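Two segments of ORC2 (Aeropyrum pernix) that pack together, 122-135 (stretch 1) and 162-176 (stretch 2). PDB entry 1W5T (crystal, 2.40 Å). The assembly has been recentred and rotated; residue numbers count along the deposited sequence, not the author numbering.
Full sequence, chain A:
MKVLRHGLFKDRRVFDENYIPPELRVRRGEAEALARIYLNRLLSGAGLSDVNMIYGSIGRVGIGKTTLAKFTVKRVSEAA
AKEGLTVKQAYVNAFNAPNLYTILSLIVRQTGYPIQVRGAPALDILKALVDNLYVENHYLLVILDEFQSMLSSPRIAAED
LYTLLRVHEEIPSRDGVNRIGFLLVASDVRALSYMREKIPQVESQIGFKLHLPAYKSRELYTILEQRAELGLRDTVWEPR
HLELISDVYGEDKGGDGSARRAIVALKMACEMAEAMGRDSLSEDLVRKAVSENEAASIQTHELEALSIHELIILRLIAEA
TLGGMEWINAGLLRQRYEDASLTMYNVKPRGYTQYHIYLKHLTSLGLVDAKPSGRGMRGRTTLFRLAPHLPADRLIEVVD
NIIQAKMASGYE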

# COMPACT_ATOMS: atom_id res chain seq x y z
N ALA A 122 -25.72 -7.38 -8.24
CA ALA A 122 -24.57 -6.51 -8.50
C ALA A 122 -24.70 -5.77 -9.82
O ALA A 122 -24.53 -4.55 -9.88
CB ALA A 122 -23.29 -7.32 -8.46
N LEU A 123 -25.04 -6.52 -10.87
CA LEU A 123 -25.28 -5.92 -12.18
C LEU A 123 -26.37 -4.85 -12.14
O LEU A 123 -26.22 -3.81 -12.78
CB LEU A 123 -25.65 -7.02 -13.20
CG LEU A 123 -26.18 -6.65 -14.60
CD1 LEU A 123 -25.12 -5.90 -15.40
CD2 LEU A 123 -26.68 -7.87 -15.41
N ASP A 124 -27.46 -5.11 -11.42
CA ASP A 124 -28.62 -4.22 -11.43
C ASP A 124 -28.29 -2.92 -10.71
O ASP A 124 -28.69 -1.83 -11.16
CB ASP A 124 -29.84 -4.88 -10.80
CG ASP A 124 -30.57 -5.84 -11.74
OD1 ASP A 124 -30.02 -6.32 -12.77
OD2 ASP A 124 -31.75 -6.21 -11.50
N ILE A 125 -27.51 -3.03 -9.64
CA ILE A 125 -27.05 -1.85 -8.91
C ILE A 125 -26.16 -0.94 -9.78
O ILE A 125 -26.23 0.28 -9.71
CB ILE A 125 -26.28 -2.24 -7.62
CG1 ILE A 125 -27.13 -3.10 -6.66
CG2 ILE A 125 -25.80 -0.97 -6.92
CD1 ILE A 125 -26.35 -3.60 -5.40
N LEU A 126 -25.34 -1.57 -10.59
CA LEU A 126 -24.49 -0.91 -11.53
C LEU A 126 -25.34 -0.20 -12.59
O LEU A 126 -25.04 0.93 -12.95
CB LEU A 126 -23.56 -1.96 -12.15
CG LEU A 126 -22.20 -1.48 -12.69
CD1 LEU A 126 -21.41 -0.73 -11.64
CD2 LEU A 126 -21.40 -2.66 -13.22
N LYS A 127 -26.40 -0.86 -13.06
CA LYS A 127 -27.35 -0.24 -14.00
C LYS A 127 -27.99 1.00 -13.42
O LYS A 127 -28.04 1.99 -14.11
CB LYS A 127 -28.46 -1.21 -14.45
CG LYS A 127 -27.98 -2.40 -15.25
CD LYS A 127 -29.19 -3.22 -15.74
CE LYS A 127 -28.80 -4.62 -16.20
NZ LYS A 127 -29.46 -5.67 -15.31
N ALA A 128 -28.49 0.93 -12.18
CA ALA A 128 -29.18 2.07 -11.51
C ALA A 128 -28.22 3.26 -11.29
O ALA A 128 -28.60 4.44 -11.40
CB ALA A 128 -29.79 1.63 -10.20
N LEU A 129 -26.98 2.89 -11.00
CA LEU A 129 -25.86 3.82 -10.88
C LEU A 129 -25.64 4.55 -12.19
O LEU A 129 -25.63 5.78 -12.21
CB LEU A 129 -24.60 3.06 -10.46
CG LEU A 129 -23.53 3.63 -9.53
CD1 LEU A 129 -23.98 4.82 -8.68
CD2 LEU A 129 -22.96 2.45 -8.65
N VAL A 130 -25.51 3.79 -13.27
CA VAL A 130 -25.37 4.37 -14.60
C VAL A 130 -26.54 5.30 -14.95
O VAL A 130 -26.32 6.40 -15.41
CB VAL A 130 -25.18 3.31 -15.66
CG1 VAL A 130 -25.45 3.86 -17.07
CG2 VAL A 130 -23.74 2.78 -15.59
N ASP A 131 -27.76 4.86 -14.69
CA ASP A 131 -28.93 5.70 -14.87
C ASP A 131 -28.95 6.98 -14.04
O ASP A 131 -29.18 8.06 -14.60
CB ASP A 131 -30.20 4.91 -14.62
CG ASP A 131 -31.12 4.96 -15.79
OD1 ASP A 131 -30.59 4.83 -16.92
OD2 ASP A 131 -32.37 5.15 -15.68
N ASN A 132 -28.71 6.89 -12.72
CA ASN A 132 -28.67 8.10 -11.84
C ASN A 132 -27.57 9.09 -12.24
O ASN A 132 -27.76 10.29 -12.16
CB ASN A 132 -28.47 7.73 -10.35
CG ASN A 132 -29.74 7.19 -9.70
OD1 ASN A 132 -30.45 7.92 -8.99
ND2 ASN A 132 -30.02 5.90 -9.91
N LEU A 133 -26.42 8.59 -12.67
CA LEU A 133 -25.33 9.46 -13.12
C LEU A 133 -25.75 10.19 -14.40
O LEU A 133 -25.43 11.37 -14.61
CB LEU A 133 -24.01 8.69 -13.29
CG LEU A 133 -23.32 8.23 -11.98
CD1 LEU A 133 -22.30 7.11 -12.30
CD2 LEU A 133 -22.61 9.39 -11.13
N TYR A 134 -26.50 9.50 -15.24
CA TYR A 134 -27.06 10.12 -16.43
C TYR A 134 -28.17 11.15 -16.07
O TYR A 134 -28.18 12.29 -16.57
CB TYR A 134 -27.54 9.03 -17.43
CG TYR A 134 -28.54 9.55 -18.41
CD1 TYR A 134 -28.15 10.31 -19.49
CD2 TYR A 134 -29.90 9.36 -18.21
CE1 TYR A 134 -29.10 10.83 -20.38
CE2 TYR A 134 -30.84 9.87 -19.10
CZ TYR A 134 -30.43 10.59 -20.17
OH TYR A 134 -31.37 11.12 -21.01
N VAL A 135 -29.12 10.76 -15.20
CA VAL A 135 -30.17 11.69 -14.80
C VAL A 135 -29.57 13.01 -14.29
O VAL A 135 -29.92 14.10 -14.74
CB VAL A 135 -31.19 11.07 -13.83
CG1 VAL A 135 -32.11 12.13 -13.22
CG2 VAL A 135 -31.99 9.99 -14.59
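Stretch 2, residues 162-176: YTLLRVHEEIPSRDG

Stretch 1 is a continuous helix, and stretch 2 runs along one side of it in the same general direction: the CA of Leu123 lies 8.0 Å from the CA of Thr163, and the CA of Val130 lies 6.3 Å from the CA of Ser173. Stretch 2 draws closer as far as Ser173. It begins as the last turn of a helix, breaks at Arg166, makes one short helical turn from Val167 to Glu170, and continues as a loop from Ile171. No hydrogen bond crosses between the stretches, so fit depends largely on shape.

Leu123, Leu126, Lys127, Val130, Asp131 and Tyr134, spaced three and four apart, bring one side of the helix to the contact. Ile171 is the main bump, with the largest covered area of any residue here. Ile171 CD1 enters the gap between Leu123 and Leu126, 3.4 Å from Leu123 CD1 and 3.7 Å from Leu126 CD2, while Ile171 CG2 rests 3.9 Å from Lys127 CG. A branched side chain suits this place because it fills a broad hollow: Ile171 CD1 reaches Leu123 and Leu126, and both Ile171 CD1 and CG2 lie against the stem of Lys127. Lys127 serves here through its aliphatic stem; Lys127 NZ turns away to a salt bridge with Asp124 OD1 at 2.7 Å.

Leu126 points into stretch 2, its CD1 4.1 Å from Leu164 CD1 and its CD2 3.8 Å from Val167 CG2. One turn on, the compact Val130 lets the loop come close: its CG1 is 3.9 Å from Ser173 CA, where a small side chain accompanies the near approach of the backbones.

Further along the helix, Arg174 lays its CB over one face of the Tyr134 ring, 3.9 Å from the centroid, and its NH1 makes a long salt bridge of 3.6 Å to Asp131 OD1. Asp175 OD2 meets the ring edge, 3.5 Å from Tyr134 CD1.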

# COMPACT_ATOMS: atom_id res chain seq x y z
N TYR A 162 -14.86 -8.21 -14.48
CA TYR A 162 -14.87 -7.92 -15.90
C TYR A 162 -15.95 -6.92 -16.24
O TYR A 162 -15.65 -5.93 -16.90
CB TYR A 162 -15.10 -9.22 -16.64
CG TYR A 162 -14.74 -9.16 -18.08
CD1 TYR A 162 -15.52 -8.42 -18.99
CD2 TYR A 162 -13.65 -9.87 -18.55
CE1 TYR A 162 -15.21 -8.39 -20.32
CE2 TYR A 162 -13.32 -9.84 -19.90
CZ TYR A 162 -14.11 -9.09 -20.77
OH TYR A 162 -13.83 -9.02 -22.12
N THR A 163 -17.18 -7.15 -15.79
CA THR A 163 -18.27 -6.24 -16.11
C THR A 163 -18.09 -4.89 -15.39
O THR A 163 -18.26 -3.84 -16.01
CB THR A 163 -19.69 -6.87 -15.84
OG1 THR A 163 -19.87 -7.12 -14.45
CG2 THR A 163 -19.79 -8.26 -16.44
N LEU A 164 -17.70 -4.95 -14.12
CA LEU A 164 -17.37 -3.76 -13.33
C LEU A 164 -16.34 -2.87 -14.01
O LEU A 164 -16.55 -1.68 -14.17
CB LEU A 164 -16.88 -4.13 -11.92
CG LEU A 164 -16.43 -2.93 -11.07
CD1 LEU A 164 -17.61 -2.05 -10.66
CD2 LEU A 164 -15.60 -3.35 -9.85
N LEU A 165 -15.23 -3.47 -14.43
CA LEU A 165 -14.10 -2.70 -14.94
C LEU A 165 -14.26 -2.45 -16.43
O LEU A 165 -13.55 -1.65 -17.01
CB LEU A 165 -12.77 -3.40 -14.62
CG LEU A 165 -12.00 -3.12 -13.33
CD1 LEU A 165 -12.64 -2.14 -12.33
CD2 LEU A 165 -11.75 -4.40 -12.65
N ARG A 166 -15.23 -3.12 -17.03
CA ARG A 166 -15.61 -2.83 -18.41
C ARG A 166 -17.09 -2.42 -18.52
O ARG A 166 -17.77 -2.74 -19.50
CB ARG A 166 -15.30 -4.04 -19.31
CG ARG A 166 -13.79 -4.16 -19.62
CD ARG A 166 -13.33 -5.53 -20.08
NE ARG A 166 -12.68 -5.45 -21.39
CZ ARG A 166 -13.21 -5.93 -22.51
NH1 ARG A 166 -14.40 -6.54 -22.48
NH2 ARG A 166 -12.55 -5.80 -23.65
N VAL A 167 -17.55 -1.68 -17.51
CA VAL A 167 -18.94 -1.27 -17.37
C VAL A 167 -19.59 -0.59 -18.60
O VAL A 167 -20.73 -0.89 -18.97
CB VAL A 167 -19.13 -0.42 -16.10
CG1 VAL A 167 -18.26 0.84 -16.16
CG2 VAL A 167 -20.61 -0.09 -15.87
N HIS A 168 -18.88 0.32 -19.24
CA HIS A 168 -19.41 1.03 -20.40
C HIS A 168 -19.55 0.23 -21.71
O HIS A 168 -20.12 0.73 -22.69
CB HIS A 168 -18.61 2.30 -20.62
CG HIS A 168 -18.41 3.06 -19.35
ND1 HIS A 168 -19.46 3.52 -18.59
CD2 HIS A 168 -17.28 3.41 -18.69
CE1 HIS A 168 -19.00 4.15 -17.53
NE2 HIS A 168 -17.68 4.11 -17.57
N GLU A 169 -19.00 -0.99 -21.72
CA GLU A 169 -19.19 -1.96 -22.80
C GLU A 169 -20.34 -2.90 -22.46
O GLU A 169 -21.03 -3.37 -23.35
CB GLU A 169 -17.93 -2.80 -23.03
CG GLU A 169 -16.72 -2.02 -23.54
CD GLU A 169 -15.50 -2.91 -23.75
OE1 GLU A 169 -14.38 -2.45 -23.44
OE2 GLU A 169 -15.66 -4.07 -24.21
N GLU A 170 -20.54 -3.16 -21.16
CA GLU A 170 -21.61 -4.06 -20.71
C GLU A 170 -22.90 -3.32 -20.43
O GLU A 170 -24.00 -3.85 -20.65
CB GLU A 170 -21.19 -4.81 -19.45
CG GLU A 170 -20.19 -5.94 -19.68
CD GLU A 170 -20.76 -7.32 -19.36
OE1 GLU A 170 -20.03 -8.32 -19.55
OE2 GLU A 170 -21.92 -7.42 -18.90
N ILE A 171 -22.78 -2.11 -19.88
CA ILE A 171 -23.95 -1.34 -19.49
C ILE A 171 -23.84 0.05 -20.08
O ILE A 171 -23.34 0.95 -19.41
CB ILE A 171 -24.11 -1.29 -17.96
CG1 ILE A 171 -24.08 -2.70 -17.38
CG2 ILE A 171 -25.42 -0.59 -17.57
CD1 ILE A 171 -23.92 -2.75 -15.90
N PRO A 172 -24.31 0.21 -21.32
CA PRO A 172 -24.27 1.52 -22.01
C PRO A 172 -25.24 2.48 -21.37
O PRO A 172 -26.26 2.05 -20.88
CB PRO A 172 -24.70 1.18 -23.45
CG PRO A 172 -24.52 -0.32 -23.55
CD PRO A 172 -24.90 -0.84 -22.18
N SER A 173 -24.88 3.76 -21.34
CA SER A 173 -25.76 4.80 -20.87
C SER A 173 -26.82 5.16 -21.94
O SER A 173 -26.66 4.82 -23.10
CB SER A 173 -24.92 6.01 -20.57
OG SER A 173 -23.95 6.15 -21.61
N ARG A 174 -27.88 5.85 -21.52
CA ARG A 174 -28.97 6.27 -22.40
C ARG A 174 -28.48 7.18 -23.50
O ARG A 174 -28.90 7.03 -24.63
CB ARG A 174 -30.05 6.98 -21.59
CG ARG A 174 -31.31 6.16 -21.49
CD ARG A 174 -31.75 5.75 -20.10
NE ARG A 174 -33.02 5.15 -20.36
CZ ARG A 174 -33.52 4.00 -19.98
NH1 ARG A 174 -32.91 3.17 -19.13
NH2 ARG A 174 -34.70 3.69 -20.47
N ASP A 175 -27.57 8.10 -23.16
CA ASP A 175 -26.99 9.03 -24.13
C ASP A 175 -25.58 8.68 -24.62
O ASP A 175 -24.96 9.48 -25.28
CB ASP A 175 -26.98 10.43 -23.50
CG ASP A 175 -26.08 10.52 -22.27
OD1 ASP A 175 -25.58 9.47 -21.83
OD2 ASP A 175 -25.79 11.58 -21.70
N GLY A 176 -25.05 7.51 -24.25
CA GLY A 176 -23.71 7.09 -24.66
C GLY A 176 -22.52 7.83 -24.04
O GLY A 176 -21.38 7.76 -24.57